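Local coordinates for DNA polymerase (Pyrobaculum calidifontis, PDB 5MDN), which probably extends DNA chains by adding deoxyribonucleotides from their triphosphates, as a family B DNA polymerase of a hyperthermophilic archaeon, at residues D437-P442 against V457-R462. Residues are numbered along the deposited sequence; the frame is centred on the assembly and turned at random.
Sequences DTYLEP and VGHRFR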
loop_
_atom_site.group_PDB
_atom_site.type_symbol
_atom_site.label_atom_id
_atom_site.label_comp_id
_atom_site.label_asym_id
_atom_site.label_seq_id
_atom_site.Cartn_x
_atom_site.Cartn_y
_atom_site.Cartn_z
ATOM N N ASP A 437 13.313 -25.064 3.276
ATOM C CA ASP A 437 13.383 -26.394 3.867
ATOM C C ASP A 437 13.879 -27.465 2.902
ATOM O O ASP A 437 14.212 -28.567 3.353
ATOM C CB ASP A 437 12.008 -26.790 4.415
ATOM C CG ASP A 437 10.872 -26.347 3.515
ATOM O OD1 ASP A 437 10.861 -25.162 3.115
ATOM O OD2 ASP A 437 9.986 -27.174 3.214
ATOM N N THR A 438 13.937 -27.181 1.600
ATOM C CA THR A 438 14.413 -28.152 0.621
ATOM C C THR A 438 15.849 -27.904 0.175
ATOM O O THR A 438 16.398 -28.724 -0.569
ATOM C CB THR A 438 13.494 -28.161 -0.606
ATOM O OG1 THR A 438 13.494 -26.865 -1.216
ATOM C CG2 THR A 438 12.080 -28.522 -0.194
ATOM N N TYR A 439 16.461 -26.806 0.607
ATOM C CA TYR A 439 17.849 -26.525 0.269
ATOM C C TYR A 439 18.787 -27.468 1.021
ATOM O O TYR A 439 18.492 -27.922 2.130
ATOM C CB TYR A 439 18.176 -25.065 0.590
ATOM C CG TYR A 439 19.647 -24.713 0.564
ATOM C CD1 TYR A 439 20.320 -24.535 -0.638
ATOM C CD2 TYR A 439 20.357 -24.537 1.745
ATOM C CE1 TYR A 439 21.665 -24.205 -0.663
ATOM C CE2 TYR A 439 21.697 -24.207 1.730
ATOM C CZ TYR A 439 22.347 -24.040 0.526
ATOM O OH TYR A 439 23.684 -23.714 0.510
ATOM N N LEU A 440 19.928 -27.764 0.403
ATOM C CA LEU A 440 20.907 -28.676 0.975
ATOM C C LEU A 440 22.225 -27.948 1.204
ATOM O O LEU A 440 22.555 -26.986 0.504
ATOM C CB LEU A 440 21.118 -29.901 0.073
ATOM C CG LEU A 440 19.844 -30.711 -0.189
ATOM C CD1 LEU A 440 20.103 -31.849 -1.164
ATOM C CD2 LEU A 440 19.266 -31.234 1.119
ATOM N N GLU A 441 22.986 -28.434 2.184
ATOM C CA GLU A 441 24.045 -27.679 2.845
ATOM C C GLU A 441 25.354 -28.479 2.754
ATOM O O GLU A 441 25.501 -29.219 1.772
ATOM C CB GLU A 441 23.567 -27.363 4.268
ATOM C CG GLU A 441 22.268 -26.577 4.316
ATOM C CD GLU A 441 21.866 -26.202 5.724
ATOM O OE1 GLU A 441 22.665 -26.447 6.650
ATOM O OE2 GLU A 441 20.754 -25.662 5.903
ATOM N N PRO A 442 26.335 -28.390 3.675
ATOM C CA PRO A 442 27.525 -29.234 3.487
ATOM C C PRO A 442 27.283 -30.712 3.724
ATOM O O PRO A 442 28.210 -31.504 3.531
ATOM C CB PRO A 442 28.529 -28.675 4.504
ATOM C CG PRO A 442 27.710 -28.090 5.554
ATOM C CD PRO A 442 26.563 -27.464 4.809
ATOM N N VAL A 457 24.372 -21.180 -10.559
ATOM C CA VAL A 457 24.610 -20.700 -9.208
ATOM C C VAL A 457 25.004 -21.893 -8.351
ATOM O O VAL A 457 25.707 -21.737 -7.347
ATOM C CB VAL A 457 23.411 -19.932 -8.629
ATOM C CG1 VAL A 457 22.277 -20.863 -8.329
ATOM C CG2 VAL A 457 23.853 -19.182 -7.390
ATOM N N GLY A 458 24.579 -23.089 -8.765
ATOM C CA GLY A 458 25.025 -24.346 -8.203
ATOM C C GLY A 458 24.418 -24.737 -6.878
ATOM O O GLY A 458 24.989 -25.577 -6.175
ATOM N N HIS A 459 23.277 -24.166 -6.509
ATOM C CA HIS A 459 22.599 -24.601 -5.298
ATOM C C HIS A 459 21.742 -25.834 -5.571
ATOM O O HIS A 459 21.213 -26.021 -6.670
ATOM C CB HIS A 459 21.744 -23.472 -4.725
ATOM C CG HIS A 459 22.532 -22.254 -4.360
ATOM N ND1 HIS A 459 23.677 -22.309 -3.596
ATOM C CD2 HIS A 459 22.345 -20.949 -4.664
ATOM C CE1 HIS A 459 24.160 -21.089 -3.442
ATOM N NE2 HIS A 459 23.369 -20.245 -4.080
ATOM N N ARG A 460 21.605 -26.679 -4.551
ATOM C CA ARG A 460 20.969 -27.983 -4.690
ATOM C C ARG A 460 19.717 -28.056 -3.828
ATOM O O ARG A 460 19.699 -27.563 -2.696
ATOM C CB ARG A 460 21.930 -29.108 -4.309
ATOM C CG ARG A 460 23.199 -28.633 -3.643
ATOM C CD ARG A 460 24.177 -29.781 -3.517
ATOM N NE ARG A 460 23.554 -30.947 -2.901
ATOM C CZ ARG A 460 23.973 -32.198 -3.064
ATOM N NH1 ARG A 460 25.026 -32.459 -3.827
ATOM N NH2 ARG A 460 23.337 -33.191 -2.457
ATOM N N PHE A 461 18.669 -28.673 -4.373
ATOM C CA PHE A 461 17.367 -28.710 -3.727
ATOM C C PHE A 461 16.764 -30.104 -3.821
ATOM O O PHE A 461 16.986 -30.838 -4.790
ATOM C CB PHE A 461 16.393 -27.692 -4.340
ATOM C CG PHE A 461 16.779 -26.259 -4.096
ATOM C CD1 PHE A 461 17.746 -25.652 -4.879
ATOM C CD2 PHE A 461 16.168 -25.515 -3.098
ATOM C CE1 PHE A 461 18.104 -24.335 -4.668
ATOM C CE2 PHE A 461 16.524 -24.192 -2.881
ATOM C CZ PHE A 461 17.494 -23.604 -3.669
ATOM N N ARG A 462 15.982 -30.466 -2.850
ATOM C CA ARG A 462 15.411 -31.750 -2.904
ATOM C C ARG A 462 14.211 -31.754 -3.729
ATOM O O ARG A 462 13.422 -30.898 -3.638
ATOM C CB ARG A 462 14.984 -32.185 -1.529
ATOM C CG ARG A 462 15.978 -31.839 -0.465
ATOM C CD ARG A 462 15.336 -31.957 0.889
ATOM N NE ARG A 462 14.766 -33.271 1.055
ATOM C CZ ARG A 462 15.295 -34.194 1.836
ATOM N NH1 ARG A 462 16.403 -33.922 2.505
ATOM N NH2 ARG A 462 14.719 -35.372 1.941
#
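Where the loop 437-442 meets the short strand 460-462, two backbone hydrogen bonds flank Tyr439 and Phe461 and set the register. Arg462 N donates to Thr438 O over 2.9 Å, lying in the carbonyl plane on a lone pair, whereas Leu440 N reaches Arg460 O at 3.1 Å from above the carbonyl plane. The tightly packed part is built on buried Leu440, which crosses two arginines at about a right angle, its CD2 3.7 Å from Arg462 CG and its CD1 at the guanidinium edge of Arg460, which is salt-bridged to Asp446. An alanine in place of Leu440 would remove both methyls and would probably weaken the packing against Arg460 and Arg462. The backbone pairing amounts to a single beta bridge between Tyr439 and Phe461, whose backbone is also hydrogen-bonded to Val452 in the antiparallel two-stranded sheet 451-453/460-462 of the polymerase region, away from the metal sites. Tyr439, His459 and Phe461 form an aromatic cluster whose side chains touch helix 528-551 through Glu529 and Ser533. On its buried side Thr438 OG1, its hydroxyl hydrogen-bonded with Asn433 O and Ser435 O, abuts the Phe461 rim in plane, 3.5 Å from CD2. With CG anti to its backbone N (chi1 168°), Tyr439 turns a ring edge to the face of Phe461, planes at 63°. Looser and partly exposed is the end where the Tyr439 edge meets the face of His459, offset, with centroids 5.9 Å apart.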